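Local coordinates for endonuclease II (Enterobacteria phage t4, PDB 2WSH), which nicks and cleaves cytosine-containing double-stranded host DNA in a sequence-specific, magnesium-dependent manner, so that the phage can scavenge host nucleotides, at residues Phe17-Glu22 and Lys96-Ala101. The protein carries 1 engineered substitution. Residues are numbered along the deposited sequence; the frame is centred on the assembly and turned at random.
Sequences FIKYTE and KVEFYA
Strands 18-22 and 97-101 pair antiparallel and illustrate how a classic beta bulge lets one carbonyl accept from two successive N-H groups while the register slips by one residue. Ile18 and Ala101 exchange two bonds, Ile18 N to Ala101 O at 3.0 Å and Ala101 N to Ile18 O at 2.9 Å, nearly straight at the hydrogen, although each donor sits above the plane of the carbonyl it reaches. At the bulge Tyr20 and Thr21 both face Phe99, whose O takes a 2.8 Å bond from Tyr20 N, in the carbonyl plane, and a weak one from Thr21 N. Phe99 N answers with a 2.9 Å bond almost along the Thr21 C=O axis. On the face shared by Lys19, Glu22, Glu98 and Tyr100, the extended Lys19 chain carries NZ between two carboxylates, 2.8 Å from Glu98 OE2 and 2.9 Å from Glu22 OE1, meeting the anti lone pair of each; its charge probably eases their repulsion. Lys96 NZ, salt-bridged to Asp50, makes a long approach to Glu98 OE1. Lys19 CA sits over one face of the Tyr100 ring, a CH-pi contact. A water accepts from Val97 N and donates weakly to Glu22 OE2. Within the GIY-YIG sheet, strand 97-101 also bonds to strand 42-48, Phe99 and Ala101 pack against helix 61-73, and Phe17 and Tyr100 against helix 8-14.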
loop_
_atom_site.group_PDB
_atom_site.type_symbol
_atom_site.label_atom_id
_atom_site.label_comp_id
_atom_site.label_asym_id
_atom_site.label_seq_id
_atom_site.Cartn_x
_atom_site.Cartn_y
_atom_site.Cartn_z
ATOM N N PHE A 17 10.589 -15.873 11.318
ATOM C CA PHE A 17 10.042 -17.193 11.049
ATOM C C PHE A 17 9.778 -17.873 12.380
ATOM O O PHE A 17 10.650 -17.932 13.241
ATOM C CB PHE A 17 11.009 -18.033 10.212
ATOM C CG PHE A 17 10.951 -17.743 8.738
ATOM C CD1 PHE A 17 10.057 -18.418 7.921
ATOM C CD2 PHE A 17 11.800 -16.808 8.167
ATOM C CE1 PHE A 17 10.004 -18.158 6.564
ATOM C CE2 PHE A 17 11.752 -16.541 6.809
ATOM C CZ PHE A 17 10.852 -17.217 6.008
ATOM N N ILE A 18 8.562 -18.370 12.553
ATOM C CA ILE A 18 8.205 -19.079 13.768
ATOM C C ILE A 18 8.039 -20.561 13.450
ATOM O O ILE A 18 7.390 -20.920 12.467
ATOM C CB ILE A 18 6.924 -18.504 14.381
ATOM C CG1 ILE A 18 7.183 -17.079 14.875
ATOM C CG2 ILE A 18 6.426 -19.381 15.520
ATOM C CD1 ILE A 18 5.933 -16.290 15.139
ATOM N N LYS A 19 8.646 -21.416 14.264
ATOM C CA LYS A 19 8.557 -22.853 14.042
ATOM C C LYS A 19 7.112 -23.312 14.090
ATOM O O LYS A 19 6.387 -23.033 15.044
ATOM C CB LYS A 19 9.389 -23.635 15.057
ATOM C CG LYS A 19 9.098 -25.126 15.032
ATOM C CD LYS A 19 10.216 -25.938 15.657
ATOM C CE LYS A 19 9.878 -27.418 15.627
ATOM N NZ LYS A 19 10.969 -28.259 16.187
ATOM N N TYR A 20 6.698 -24.019 13.048
ATOM C CA TYR A 20 5.320 -24.453 12.925
ATOM C C TYR A 20 5.183 -25.897 13.375
ATOM O O TYR A 20 4.366 -26.207 14.235
ATOM C CB TYR A 20 4.841 -24.285 11.483
ATOM C CG TYR A 20 3.417 -24.733 11.247
ATOM C CD1 TYR A 20 2.347 -24.057 11.820
ATOM C CD2 TYR A 20 3.142 -25.829 10.442
ATOM C CE1 TYR A 20 1.042 -24.470 11.601
ATOM C CE2 TYR A 20 1.846 -26.248 10.219
ATOM C CZ TYR A 20 0.799 -25.565 10.797
ATOM O OH TYR A 20 -0.489 -25.986 10.564
ATOM N N THR A 21 5.983 -26.784 12.796
ATOM C CA THR A 21 5.964 -28.180 13.212
ATOM C C THR A 21 7.226 -28.925 12.808
ATOM O O THR A 21 8.075 -28.403 12.083
ATOM C CB THR A 21 4.732 -28.935 12.661
ATOM O OG1 THR A 21 4.626 -30.212 13.305
ATOM C CG2 THR A 21 4.855 -29.147 11.157
ATOM N N GLU A 22 7.336 -30.153 13.295
ATOM C CA GLU A 22 8.457 -31.020 12.982
ATOM C C GLU A 22 7.892 -32.341 12.483
ATOM O O GLU A 22 6.824 -32.764 12.921
ATOM C CB GLU A 22 9.307 -31.234 14.234
ATOM C CG GLU A 22 10.439 -32.234 14.089
ATOM C CD GLU A 22 11.400 -32.187 15.266
ATOM O OE1 GLU A 22 11.417 -31.162 15.976
ATOM O OE2 GLU A 22 12.143 -33.169 15.478
ATOM N N LYS A 96 16.749 -34.235 11.241
ATOM C CA LYS A 96 15.625 -33.487 11.792
ATOM C C LYS A 96 14.989 -32.626 10.706
ATOM O O LYS A 96 15.686 -31.883 10.023
ATOM C CB LYS A 96 16.094 -32.592 12.937
ATOM C CG LYS A 96 14.956 -31.978 13.740
ATOM C CD LYS A 96 15.356 -30.637 14.330
ATOM C CE LYS A 96 16.759 -30.679 14.908
ATOM N NZ LYS A 96 17.270 -29.314 15.230
ATOM N N VAL A 97 13.671 -32.719 10.558
ATOM C CA VAL A 97 12.962 -31.999 9.500
ATOM C C VAL A 97 11.933 -31.041 10.084
ATOM O O VAL A 97 10.940 -31.469 10.678
ATOM C CB VAL A 97 12.235 -32.967 8.543
ATOM C CG1 VAL A 97 11.462 -32.186 7.483
ATOM C CG2 VAL A 97 13.220 -33.934 7.901
ATOM N N GLU A 98 12.164 -29.745 9.899
ATOM C CA GLU A 98 11.312 -28.728 10.499
ATOM C C GLU A 98 10.687 -27.798 9.469
ATOM O O GLU A 98 11.287 -27.494 8.439
ATOM C CB GLU A 98 12.111 -27.899 11.508
ATOM C CG GLU A 98 12.663 -28.701 12.672
ATOM C CD GLU A 98 13.580 -27.879 13.556
ATOM O OE1 GLU A 98 14.599 -27.367 13.046
ATOM O OE2 GLU A 98 13.285 -27.750 14.762
ATOM N N PHE A 99 9.471 -27.358 9.761
ATOM C CA PHE A 99 8.805 -26.335 8.973
ATOM C C PHE A 99 8.647 -25.069 9.801
ATOM O O PHE A 99 8.178 -25.121 10.939
ATOM C CB PHE A 99 7.428 -26.825 8.527
ATOM C CG PHE A 99 7.476 -27.865 7.451
ATOM C CD1 PHE A 99 7.317 -27.511 6.124
ATOM C CD2 PHE A 99 7.686 -29.197 7.765
ATOM C CE1 PHE A 99 7.361 -28.468 5.127
ATOM C CE2 PHE A 99 7.736 -30.156 6.772
ATOM C CZ PHE A 99 7.573 -29.790 5.452
ATOM N N TYR A 100 9.048 -23.940 9.227
ATOM C CA TYR A 100 8.822 -22.633 9.827
ATOM C C TYR A 100 7.829 -21.851 8.976
ATOM O O TYR A 100 7.708 -22.091 7.777
ATOM C CB TYR A 100 10.128 -21.848 9.911
ATOM C CG TYR A 100 11.090 -22.332 10.969
ATOM C CD1 TYR A 100 11.340 -21.570 12.106
ATOM C CD2 TYR A 100 11.758 -23.542 10.830
ATOM C CE1 TYR A 100 12.225 -22.003 13.076
ATOM C CE2 TYR A 100 12.643 -23.984 11.796
ATOM C CZ TYR A 100 12.873 -23.210 12.916
ATOM O OH TYR A 100 13.753 -23.642 13.881
ATOM N N ALA A 101 7.129 -20.906 9.591
ATOM C CA ALA A 101 6.183 -20.074 8.858
ATOM C C ALA A 101 6.414 -18.597 9.133
ATOM O O ALA A 101 6.631 -18.199 10.277
ATOM C CB ALA A 101 4.760 -20.458 9.210
HETATM O O HOH W 1 12.577 -34.467 12.472
#